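Local coordinates for glycerol dehydratase (Clostridium butyricum, PDB 1R9D), which probably dehydrates glycerol to 3-hydroxypropionaldehyde as a B12-independent lyase of the glycyl-radical family, at residues Y169-V172 / L173-F177; A286-D289 / Q290-P294; E591-A594 / L595-A599. One frame throughout, in Å; residues are numbered along the deposited sequence.

Contact 1. Residues Y169-V172 / L173-F177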
ATOM      1  N   TYR A 169     -17.675   9.738 -21.333  1.00 27.55           N
ATOM      2  CA  TYR A 169     -18.622  10.853 -21.259  1.00 27.29           C
ATOM      3  C   TYR A 169     -20.026  10.407 -21.650  1.00 27.34           C
ATOM      4  O   TYR A 169     -21.008  10.793 -21.017  1.00 27.56           O
ATOM      5  CB  TYR A 169     -18.203  12.004 -22.188  1.00 25.94           C
ATOM      6  CG  TYR A 169     -16.924  12.725 -21.812  1.00 26.24           C
ATOM      7  CD1 TYR A 169     -15.700  12.358 -22.377  1.00 25.98           C
ATOM      8  CD2 TYR A 169     -16.940  13.797 -20.915  1.00 25.39           C
ATOM      9  CE1 TYR A 169     -14.522  13.045 -22.060  1.00 26.16           C
ATOM     10  CE2 TYR A 169     -15.770  14.492 -20.592  1.00 25.93           C
ATOM     11  CZ  TYR A 169     -14.566  14.111 -21.171  1.00 26.54           C
ATOM     12  OH  TYR A 169     -13.414  14.802 -20.871  1.00 25.99           O
ATOM     13  N   GLY A 170     -20.113   9.596 -22.701  1.00 27.63           N
ATOM     14  CA  GLY A 170     -21.399   9.118 -23.178  1.00 27.10           C
ATOM     15  C   GLY A 170     -22.214   8.381 -22.135  1.00 28.75           C
ATOM     16  O   GLY A 170     -23.433   8.531 -22.073  1.00 28.83           O
ATOM     17  N   LYS A 171     -21.544   7.586 -21.308  1.00 28.49           N
ATOM     18  CA  LYS A 171     -22.229   6.824 -20.273  1.00 29.45           C
ATOM     19  C   LYS A 171     -22.814   7.723 -19.194  1.00 29.23           C
ATOM     20  O   LYS A 171     -23.969   7.558 -18.809  1.00 30.65           O
ATOM     21  CB  LYS A 171     -21.272   5.823 -19.624  1.00 29.73           C
ATOM     22  CG  LYS A 171     -21.910   4.975 -18.533  1.00 31.97           C
ATOM     23  CD  LYS A 171     -20.897   4.004 -17.941  1.00 33.64           C
ATOM     24  CE  LYS A 171     -21.519   3.116 -16.875  1.00 35.12           C
ATOM     25  NZ  LYS A 171     -20.504   2.190 -16.286  1.00 35.57           N
ATOM     26  N   VAL A 172     -22.016   8.663 -18.700  1.00 29.20           N
ATOM     27  CA  VAL A 172     -22.482   9.567 -17.657  1.00 29.62           C
ATOM     28  C   VAL A 172     -23.594  10.484 -18.165  1.00 29.73           C
ATOM     29  O   VAL A 172     -24.508  10.828 -17.417  1.00 28.61           O
ATOM     30  CB  VAL A 172     -21.329  10.424 -17.095  1.00 29.13           C
ATOM     31  CG1 VAL A 172     -21.848  11.299 -15.954  1.00 29.90           C
ATOM     32  CG2 VAL A 172     -20.206   9.522 -16.596  1.00 29.88           C
ATOM     33  N   LEU A 173     -23.519  10.883 -19.430  1.00 29.69           N
ATOM     34  CA  LEU A 173     -24.556  11.741 -20.000  1.00 30.06           C
ATOM     35  C   LEU A 173     -25.882  10.992 -19.985  1.00 30.49           C
ATOM     36  O   LEU A 173     -26.945  11.587 -19.797  1.00 30.81           O
ATOM     37  CB  LEU A 173     -24.207  12.140 -21.443  1.00 29.98           C
ATOM     38  CG  LEU A 173     -23.152  13.235 -21.617  1.00 30.94           C
ATOM     39  CD1 LEU A 173     -22.782  13.374 -23.087  1.00 31.30           C
ATOM     40  CD2 LEU A 173     -23.696  14.551 -21.085  1.00 31.30           C
ATOM     41  N   ARG A 174     -25.814   9.679 -20.172  1.00 30.26           N
ATOM     42  CA  ARG A 174     -27.015   8.855 -20.195  1.00 31.50           C
ATOM     43  C   ARG A 174     -27.592   8.537 -18.816  1.00 31.87           C
ATOM     44  O   ARG A 174     -28.795   8.692 -18.596  1.00 30.94           O
ATOM     45  CB  ARG A 174     -26.744   7.536 -20.929  1.00 32.82           C
ATOM     46  CG  ARG A 174     -27.981   6.665 -21.081  1.00 35.10           C
ATOM     47  CD  ARG A 174     -27.691   5.345 -21.777  1.00 36.67           C
ATOM     48  NE  ARG A 174     -27.033   4.378 -20.905  1.00 38.74           N
ATOM     49  CZ  ARG A 174     -25.763   4.000 -21.023  1.00 39.85           C
ATOM     50  NH1 ARG A 174     -25.000   4.512 -21.980  1.00 40.17           N
ATOM     51  NH2 ARG A 174     -25.258   3.097 -20.191  1.00 40.27           N
ATOM     52  N   VAL A 175     -26.740   8.105 -17.890  1.00 30.95           N
ATOM     53  CA  VAL A 175     -27.199   7.712 -16.558  1.00 30.76           C
ATOM     54  C   VAL A 175     -27.009   8.726 -15.439  1.00 30.52           C
ATOM     55  O   VAL A 175     -27.550   8.551 -14.344  1.00 30.92           O
ATOM     56  CB  VAL A 175     -26.530   6.390 -16.125  1.00 30.14           C
ATOM     57  CG1 VAL A 175     -26.757   5.326 -17.190  1.00 30.83           C
ATOM     58  CG2 VAL A 175     -25.044   6.610 -15.894  1.00 29.72           C
ATOM     59  N   GLY A 176     -26.237   9.774 -15.701  1.00 30.40           N
ATOM     60  CA  GLY A 176     -26.006  10.789 -14.688  1.00 30.01           C
ATOM     61  C   GLY A 176     -25.180  10.293 -13.517  1.00 30.40           C
ATOM     62  O   GLY A 176     -24.868   9.104 -13.421  1.00 30.78           O
ATOM     63  N   PHE A 177     -24.814  11.207 -12.626  1.00 30.08           N
ATOM     64  CA  PHE A 177     -24.025  10.841 -11.463  1.00 30.55           C
ATOM     65  C   PHE A 177     -24.784   9.848 -10.584  1.00 31.28           C
ATOM     66  O   PHE A 177     -24.172   9.061  -9.866  1.00 30.67           O
ATOM     67  CB  PHE A 177     -23.641  12.091 -10.667  1.00 31.30           C
ATOM     68  CG  PHE A 177     -22.711  13.017 -11.409  1.00 31.52           C
ATOM     69  CD1 PHE A 177     -23.060  14.346 -11.634  1.00 31.40           C
ATOM     70  CD2 PHE A 177     -21.486  12.556 -11.889  1.00 31.61           C
ATOM     71  CE1 PHE A 177     -22.206  15.203 -12.329  1.00 31.04           C
ATOM     72  CE2 PHE A 177     -20.622  13.407 -12.585  1.00 30.08           C
ATOM     73  CZ  PHE A 177     -20.985  14.733 -12.805  1.00 31.91           C
TER

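Contact 2. Residues A286-D289 / Q290-P294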
ATOM      1  N   ALA A 286     -12.320  13.775 -26.890  1.00 23.39           N
ATOM      2  CA  ALA A 286     -12.305  12.757 -27.939  1.00 23.53           C
ATOM      3  C   ALA A 286     -13.472  12.879 -28.924  1.00 23.57           C
ATOM      4  O   ALA A 286     -13.713  13.962 -29.453  1.00 23.47           O
ATOM      5  CB  ALA A 286     -12.268  11.362 -27.321  1.00 24.88           C
ATOM      6  N   ARG A 287     -14.200  11.786 -29.159  1.00 23.84           N
ATOM      7  CA  ARG A 287     -15.290  11.787 -30.144  1.00 24.29           C
ATOM      8  C   ARG A 287     -16.579  12.503 -29.746  1.00 24.56           C
ATOM      9  O   ARG A 287     -17.661  11.911 -29.734  1.00 24.68           O
ATOM     10  CB  ARG A 287     -15.612  10.349 -30.567  1.00 24.40           C
ATOM     11  CG  ARG A 287     -14.393   9.545 -30.997  1.00 24.71           C
ATOM     12  CD  ARG A 287     -14.789   8.305 -31.781  1.00 22.24           C
ATOM     13  NE  ARG A 287     -15.116   8.605 -33.177  1.00 22.54           N
ATOM     14  CZ  ARG A 287     -15.539   7.697 -34.055  1.00 23.09           C
ATOM     15  NH1 ARG A 287     -15.695   6.436 -33.677  1.00 22.25           N
ATOM     16  NH2 ARG A 287     -15.783   8.041 -35.317  1.00 23.01           N
ATOM     17  N   PHE A 288     -16.444  13.791 -29.459  1.00 24.68           N
ATOM     18  CA  PHE A 288     -17.546  14.659 -29.054  1.00 25.59           C
ATOM     19  C   PHE A 288     -18.742  14.556 -30.006  1.00 26.35           C
ATOM     20  O   PHE A 288     -19.893  14.485 -29.569  1.00 26.53           O
ATOM     21  CB  PHE A 288     -17.031  16.102 -29.018  1.00 26.67           C
ATOM     22  CG  PHE A 288     -18.008  17.102 -28.459  1.00 26.57           C
ATOM     23  CD1 PHE A 288     -18.148  17.269 -27.083  1.00 27.37           C
ATOM     24  CD2 PHE A 288     -18.735  17.929 -29.313  1.00 26.63           C
ATOM     25  CE1 PHE A 288     -18.996  18.257 -26.566  1.00 28.60           C
ATOM     26  CE2 PHE A 288     -19.583  18.916 -28.808  1.00 28.67           C
ATOM     27  CZ  PHE A 288     -19.711  19.081 -27.432  1.00 27.52           C
ATOM     28  N   ASP A 289     -18.469  14.541 -31.307  1.00 25.56           N
ATOM     29  CA  ASP A 289     -19.537  14.467 -32.292  1.00 25.83           C
ATOM     30  C   ASP A 289     -20.334  13.169 -32.222  1.00 26.46           C
ATOM     31  O   ASP A 289     -21.517  13.143 -32.559  1.00 26.93           O
ATOM     32  CB  ASP A 289     -18.973  14.680 -33.708  1.00 25.78           C
ATOM     33  CG  ASP A 289     -18.055  13.549 -34.168  1.00 25.56           C
ATOM     34  OD1 ASP A 289     -17.417  12.894 -33.316  1.00 25.49           O
ATOM     35  OD2 ASP A 289     -17.960  13.340 -35.396  1.00 27.19           O
ATOM     36  N   GLN A 290     -19.703  12.098 -31.760  1.00 25.54           N
ATOM     37  CA  GLN A 290     -20.392  10.821 -31.670  1.00 25.73           C
ATOM     38  C   GLN A 290     -21.321  10.691 -30.462  1.00 26.08           C
ATOM     39  O   GLN A 290     -22.429  10.172 -30.598  1.00 27.45           O
ATOM     40  CB  GLN A 290     -19.373   9.682 -31.676  1.00 25.85           C
ATOM     41  CG  GLN A 290     -18.507   9.668 -32.937  1.00 25.04           C
ATOM     42  CD  GLN A 290     -19.336   9.601 -34.210  1.00 25.02           C
ATOM     43  OE1 GLN A 290     -20.170   8.712 -34.370  1.00 25.93           O
ATOM     44  NE2 GLN A 290     -19.108  10.543 -35.125  1.00 23.92           N
ATOM     45  N   TYR A 291     -20.894  11.149 -29.289  1.00 25.33           N
ATOM     46  CA  TYR A 291     -21.772  11.034 -28.125  1.00 26.79           C
ATOM     47  C   TYR A 291     -22.704  12.227 -27.916  1.00 27.70           C
ATOM     48  O   TYR A 291     -23.671  12.132 -27.164  1.00 29.45           O
ATOM     49  CB  TYR A 291     -20.971  10.733 -26.839  1.00 25.07           C
ATOM     50  CG  TYR A 291     -19.851  11.687 -26.475  1.00 25.50           C
ATOM     51  CD1 TYR A 291     -20.116  12.956 -25.957  1.00 24.07           C
ATOM     52  CD2 TYR A 291     -18.514  11.302 -26.613  1.00 25.22           C
ATOM     53  CE1 TYR A 291     -19.078  13.817 -25.581  1.00 25.57           C
ATOM     54  CE2 TYR A 291     -17.471  12.155 -26.244  1.00 24.69           C
ATOM     55  CZ  TYR A 291     -17.758  13.408 -25.731  1.00 24.96           C
ATOM     56  OH  TYR A 291     -16.728  14.253 -25.378  1.00 24.04           O
ATOM     57  N   MET A 292     -22.436  13.341 -28.588  1.00 28.60           N
ATOM     58  CA  MET A 292     -23.299  14.512 -28.439  1.00 29.74           C
ATOM     59  C   MET A 292     -24.393  14.572 -29.500  1.00 30.30           C
ATOM     60  O   MET A 292     -25.456  15.151 -29.267  1.00 30.80           O
ATOM     61  CB  MET A 292     -22.485  15.808 -28.496  1.00 29.22           C
ATOM     62  CG  MET A 292     -21.544  16.030 -27.323  1.00 29.07           C
ATOM     63  SD  MET A 292     -22.383  16.064 -25.713  1.00 31.08           S
ATOM     64  CE  MET A 292     -23.020  17.763 -25.677  1.00 30.68           C
ATOM     65  N   TYR A 293     -24.146  13.965 -30.658  1.00 30.41           N
ATOM     66  CA  TYR A 293     -25.121  13.996 -31.746  1.00 31.44           C
ATOM     67  C   TYR A 293     -26.514  13.468 -31.386  1.00 32.26           C
ATOM     68  O   TYR A 293     -27.524  14.072 -31.760  1.00 32.27           O
ATOM     69  CB  TYR A 293     -24.586  13.241 -32.969  1.00 32.05           C
ATOM     70  CG  TYR A 293     -25.570  13.207 -34.119  1.00 32.26           C
ATOM     71  CD1 TYR A 293     -25.905  14.371 -34.809  1.00 33.22           C
ATOM     72  CD2 TYR A 293     -26.197  12.020 -34.485  1.00 32.89           C
ATOM     73  CE1 TYR A 293     -26.847  14.351 -35.835  1.00 33.26           C
ATOM     74  CE2 TYR A 293     -27.140  11.989 -35.505  1.00 34.72           C
ATOM     75  CZ  TYR A 293     -27.462  13.157 -36.176  1.00 34.07           C
ATOM     76  OH  TYR A 293     -28.410  13.127 -37.173  1.00 35.28           O
ATOM     77  N   PRO A 294     -26.592  12.334 -30.670  1.00 31.81           N
ATOM     78  CA  PRO A 294     -27.911  11.804 -30.310  1.00 32.16           C
ATOM     79  C   PRO A 294     -28.797  12.813 -29.576  1.00 31.78           C
ATOM     80  O   PRO A 294     -30.003  12.867 -29.807  1.00 32.96           O
ATOM     81  CB  PRO A 294     -27.565  10.591 -29.456  1.00 31.94           C
ATOM     82  CG  PRO A 294     -26.305  10.095 -30.107  1.00 31.54           C
ATOM     83  CD  PRO A 294     -25.529  11.379 -30.307  1.00 32.15           C
TER

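Contact 3. Residues E591-A594 / L595-A599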
ATOM      1  N   GLU A 591      35.031  23.936 -42.929  1.00 40.90           N
ATOM      2  CA  GLU A 591      35.052  23.132 -44.144  1.00 39.90           C
ATOM      3  C   GLU A 591      34.507  21.739 -43.846  1.00 38.65           C
ATOM      4  O   GLU A 591      33.902  21.104 -44.710  1.00 38.70           O
ATOM      5  CB  GLU A 591      36.472  23.039 -44.723  1.00 39.65           C
ATOM      6  CG  GLU A 591      37.438  22.139 -43.976  1.00 40.51           C
ATOM      7  CD  GLU A 591      37.987  22.754 -42.700  1.00 41.90           C
ATOM      8  OE1 GLU A 591      37.647  23.916 -42.383  1.00 42.54           O
ATOM      9  OE2 GLU A 591      38.773  22.066 -42.017  1.00 42.63           O
ATOM     10  N   ILE A 592      34.718  21.269 -42.620  1.00 37.17           N
ATOM     11  CA  ILE A 592      34.219  19.956 -42.223  1.00 36.44           C
ATOM     12  C   ILE A 592      32.713  20.050 -41.993  1.00 35.35           C
ATOM     13  O   ILE A 592      31.963  19.150 -42.369  1.00 34.70           O
ATOM     14  CB  ILE A 592      34.914  19.444 -40.934  1.00 36.98           C
ATOM     15  CG1 ILE A 592      36.381  19.118 -41.237  1.00 38.30           C
ATOM     16  CG2 ILE A 592      34.199  18.203 -40.408  1.00 37.26           C
ATOM     17  CD1 ILE A 592      37.159  18.562 -40.053  1.00 39.19           C
ATOM     18  N   GLN A 593      32.273  21.147 -41.385  1.00 34.33           N
ATOM     19  CA  GLN A 593      30.852  21.346 -41.138  1.00 34.14           C
ATOM     20  C   GLN A 593      30.084  21.410 -42.460  1.00 33.76           C
ATOM     21  O   GLN A 593      28.969  20.899 -42.564  1.00 32.92           O
ATOM     22  CB  GLN A 593      30.621  22.632 -40.340  1.00 34.87           C
ATOM     23  CG  GLN A 593      29.151  22.990 -40.158  1.00 35.65           C
ATOM     24  CD  GLN A 593      28.943  24.241 -39.328  1.00 36.28           C
ATOM     25  OE1 GLN A 593      29.748  25.172 -39.373  1.00 36.04           O
ATOM     26  NE2 GLN A 593      27.845  24.278 -38.579  1.00 36.53           N
ATOM     27  N   ALA A 594      30.686  22.034 -43.470  1.00 32.87           N
ATOM     28  CA  ALA A 594      30.045  22.157 -44.777  1.00 31.84           C
ATOM     29  C   ALA A 594      29.855  20.782 -45.402  1.00 31.22           C
ATOM     30  O   ALA A 594      28.848  20.513 -46.058  1.00 30.97           O
ATOM     31  CB  ALA A 594      30.891  23.034 -45.695  1.00 32.88           C
ATOM     32  N   LEU A 595      30.841  19.919 -45.196  1.00 30.56           N
ATOM     33  CA  LEU A 595      30.813  18.562 -45.719  1.00 30.91           C
ATOM     34  C   LEU A 595      29.622  17.826 -45.097  1.00 30.57           C
ATOM     35  O   LEU A 595      28.880  17.114 -45.779  1.00 29.77           O
ATOM     36  CB  LEU A 595      32.124  17.868 -45.352  1.00 32.78           C
ATOM     37  CG  LEU A 595      32.741  16.839 -46.296  1.00 34.97           C
ATOM     38  CD1 LEU A 595      32.797  17.382 -47.720  1.00 34.09           C
ATOM     39  CD2 LEU A 595      34.136  16.504 -45.792  1.00 34.73           C
ATOM     40  N   LEU A 596      29.443  18.020 -43.796  1.00 29.83           N
ATOM     41  CA  LEU A 596      28.348  17.395 -43.068  1.00 29.88           C
ATOM     42  C   LEU A 596      27.000  17.960 -43.508  1.00 29.22           C
ATOM     43  O   LEU A 596      26.061  17.208 -43.754  1.00 30.28           O
ATOM     44  CB  LEU A 596      28.536  17.599 -41.564  1.00 29.75           C
ATOM     45  CG  LEU A 596      29.834  17.047 -40.967  1.00 29.80           C
ATOM     46  CD1 LEU A 596      29.858  17.343 -39.478  1.00 30.88           C
ATOM     47  CD2 LEU A 596      29.941  15.548 -41.210  1.00 31.11           C
ATOM     48  N   LYS A 597      26.906  19.283 -43.614  1.00 29.06           N
ATOM     49  CA  LYS A 597      25.663  19.921 -44.034  1.00 29.68           C
ATOM     50  C   LYS A 597      25.258  19.525 -45.448  1.00 29.80           C
ATOM     51  O   LYS A 597      24.067  19.473 -45.765  1.00 28.86           O
ATOM     52  CB  LYS A 597      25.787  21.445 -43.972  1.00 31.78           C
ATOM     53  CG  LYS A 597      25.861  22.010 -42.572  1.00 35.01           C
ATOM     54  CD  LYS A 597      25.827  23.529 -42.612  1.00 39.30           C
ATOM     55  CE  LYS A 597      25.853  24.126 -41.215  1.00 42.15           C
ATOM     56  NZ  LYS A 597      25.867  25.620 -41.260  1.00 44.47           N
ATOM     57  N   ASN A 598      26.245  19.243 -46.296  1.00 29.18           N
ATOM     58  CA  ASN A 598      25.961  18.874 -47.677  1.00 28.77           C
ATOM     59  C   ASN A 598      25.645  17.396 -47.883  1.00 28.30           C
ATOM     60  O   ASN A 598      25.332  16.978 -48.997  1.00 27.37           O
ATOM     61  CB  ASN A 598      27.111  19.309 -48.594  1.00 29.80           C
ATOM     62  CG  ASN A 598      27.205  20.825 -48.734  1.00 30.52           C
ATOM     63  OD1 ASN A 598      26.194  21.527 -48.695  1.00 30.71           O
ATOM     64  ND2 ASN A 598      28.421  21.332 -48.918  1.00 31.78           N
ATOM     65  N   ALA A 599      25.727  16.606 -46.815  1.00 27.71           N
ATOM     66  CA  ALA A 599      25.397  15.185 -46.904  1.00 27.60           C
ATOM     67  C   ALA A 599      23.880  15.126 -47.127  1.00 27.42           C
ATOM     68  O   ALA A 599      23.177  16.092 -46.827  1.00 27.33           O
ATOM     69  CB  ALA A 599      25.777  14.473 -45.609  1.00 27.81           C
TER

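Contact 1. Residues Y169-V172 / L173-F177
The carbonyl oxygen of Lys171 is gripped by two amides in the opening turns of the alpha-helix 169-190. Val175 N reaches Lys171 O at 3.0 Å with a nearly straight bond (166° at the hydrogen), and Arg174 N adds a weak bond to Lys171 O at 3.1 Å. The latter amide is shared, for Arg174 N also donates to Gly170 O at 3.3 Å. Packed against the doubly held oxygen is a methyl group: Val175 CG2, set between its own backbone N and carbonyl carbon, stands 3.2 Å from Lys171 O. The next bond, Gly176 N to Val172 O, is short at 2.7 Å, and at Gly176 the backbone leaves alpha geometry with a phi of 68°. Beyond it Phe177 CE2 meets Val172 CG1 obliquely at 4.2 Å, and helix 260-277 lies against both, Leu266 on Phe177 and Ile270 on Val172. On the solvent side the extended Lys171 and the bent Arg174 cross obliquely; Lys171 NZ is 6.2 Å from Arg174 NH2, and its salt bridge to Glu183 probably tempers the repulsion. Tyr169 OH is hydrogen-bonded to His271; its carbonyl oxygen accepts Leu173 N, and Leu173 CG lies 3.3 Å from Tyr169 O.

Contact 2. Residues A286-D289 / Q290-P294
Phe288 meets two side chains of the turn that follows it, one over a face and one at its edge, at the N-terminal start of helix 288-298, where Arg287 holds the N-cap position and centres an inverse gamma turn. Met292 approaches the ring face-on: its CG sits above the middle of the Phe288 ring, 3.4 Å from the centroid, a CH-pi contact. A bend at chi2 brings SD obliquely to the same ring in a Met-aromatic contact, and one at chi3 sets CE near Phe288 CZ. Tyr291 stands across Phe288, the ring planes 75° apart, with its hydroxyl at the edge of the phenylalanine; its own face receives Phe288 CA, 3.8 Å from the Tyr291 centroid. Tyr291 OH is hydrogen-bonded to Pro285 O, which probably restrains the ring.

The polar side chains form a second group. Gln290 CG, anti to its carbonyl carbon, lies 3.5 Å above the plane of the Arg287 guanidinium, and with the chain bent at chi2 the amide stacks on it, planes 28° apart. That guanidinium is anchored by a salt bridge to Asp427. Asp289 runs alongside Gln290 with the carboxylate turned 80° from the amide, and Gln290 NE2, also hydrogen-bonded to Ala354 O, makes a weak bond to Asp289 OD2 at 3.0 Å; OD2 is held further by Ser359 and Gly345. At the helix start itself, Gln290 N reaches Arg287 O at 2.9 Å from above the carbonyl plane.

Contact 3. Residues E591-A594 / L595-A599
Leu595 begins the last turn of the alpha-helix 590-597, joined to Glu591 by a weak bond, Leu595 N to Glu591 O at 3.3 Å. Its CB lies against Ile592 O, and its side chain touches Lys572. Leu596 follows with a firmer link, Leu596 N to Ile592 O at 3.1 Å, and packs its CG 3.3 Å from that same oxygen. The buried Leu596 packs on Leu578 and Ile592 on Thr581 of helix 575-583, with Phe586 of the loop also against Leu596.

Lys597 has the shortest of the backbone bonds between the two segments. Lys597 N bonds to Gln593 O at 2.8 Å and 165°, and the aliphatic part of the lysine crosses the glutamine side chain at a slant. Both chains are extended: Gln593 leaves the helix with CG anti to its backbone N (chi1 174°), Lys597 with CG beside its own N (chi1 -70°), and the two converge until Lys597 CE lies 3.3 Å from Gln593 NE2. The glutamine amide is tied down by NE2 bonding to Gly658 O, so the methylene meets a group whose rotation is restrained.

Asn598 N reaches Ala594 O at 2.9 Å, with Asn598 CG lying 3.2 Å from Ala594 O. At Ala599 the chain turns off, Ala599 N bonding back to Leu596 O at 3.1 Å. The ammonium of Lys601 bonds to Leu596 O and Ala599 O, and weakly to Lys597 O; such a positive charge at the carbonyl end would be expected to offset the negative pole of the helix. Within the contact itself, backbone bonds provide the main links, and what the side chains add is chiefly the lysine methylenes resting on the Gln593 amide, a polar group whose NE2 already has its partner in Gly658 O.

How the contacts relate
Contacts 1 and 2 belong to one packed region: they sit at the starts of helices 169-190 and 288-298, both lean on helix 260-277, and touch directly, Leu173 against Met292 and Tyr291, Tyr169 against the hydroxyl of Tyr291. Contact 3 lies on the opposite side of the chain's centre, about 45 Å from contact 1 and 40 Å from contact 2 between nearest atoms, at the more exposed C-terminal end of a short helix. The chemistry follows the position. Contact 2 is richest in rings, faces and buried charge; contact 1 divides between an apolar side and an ionic outer side; contact 3 relies chiefly on backbone bonds and a lysine crossing a glutamine.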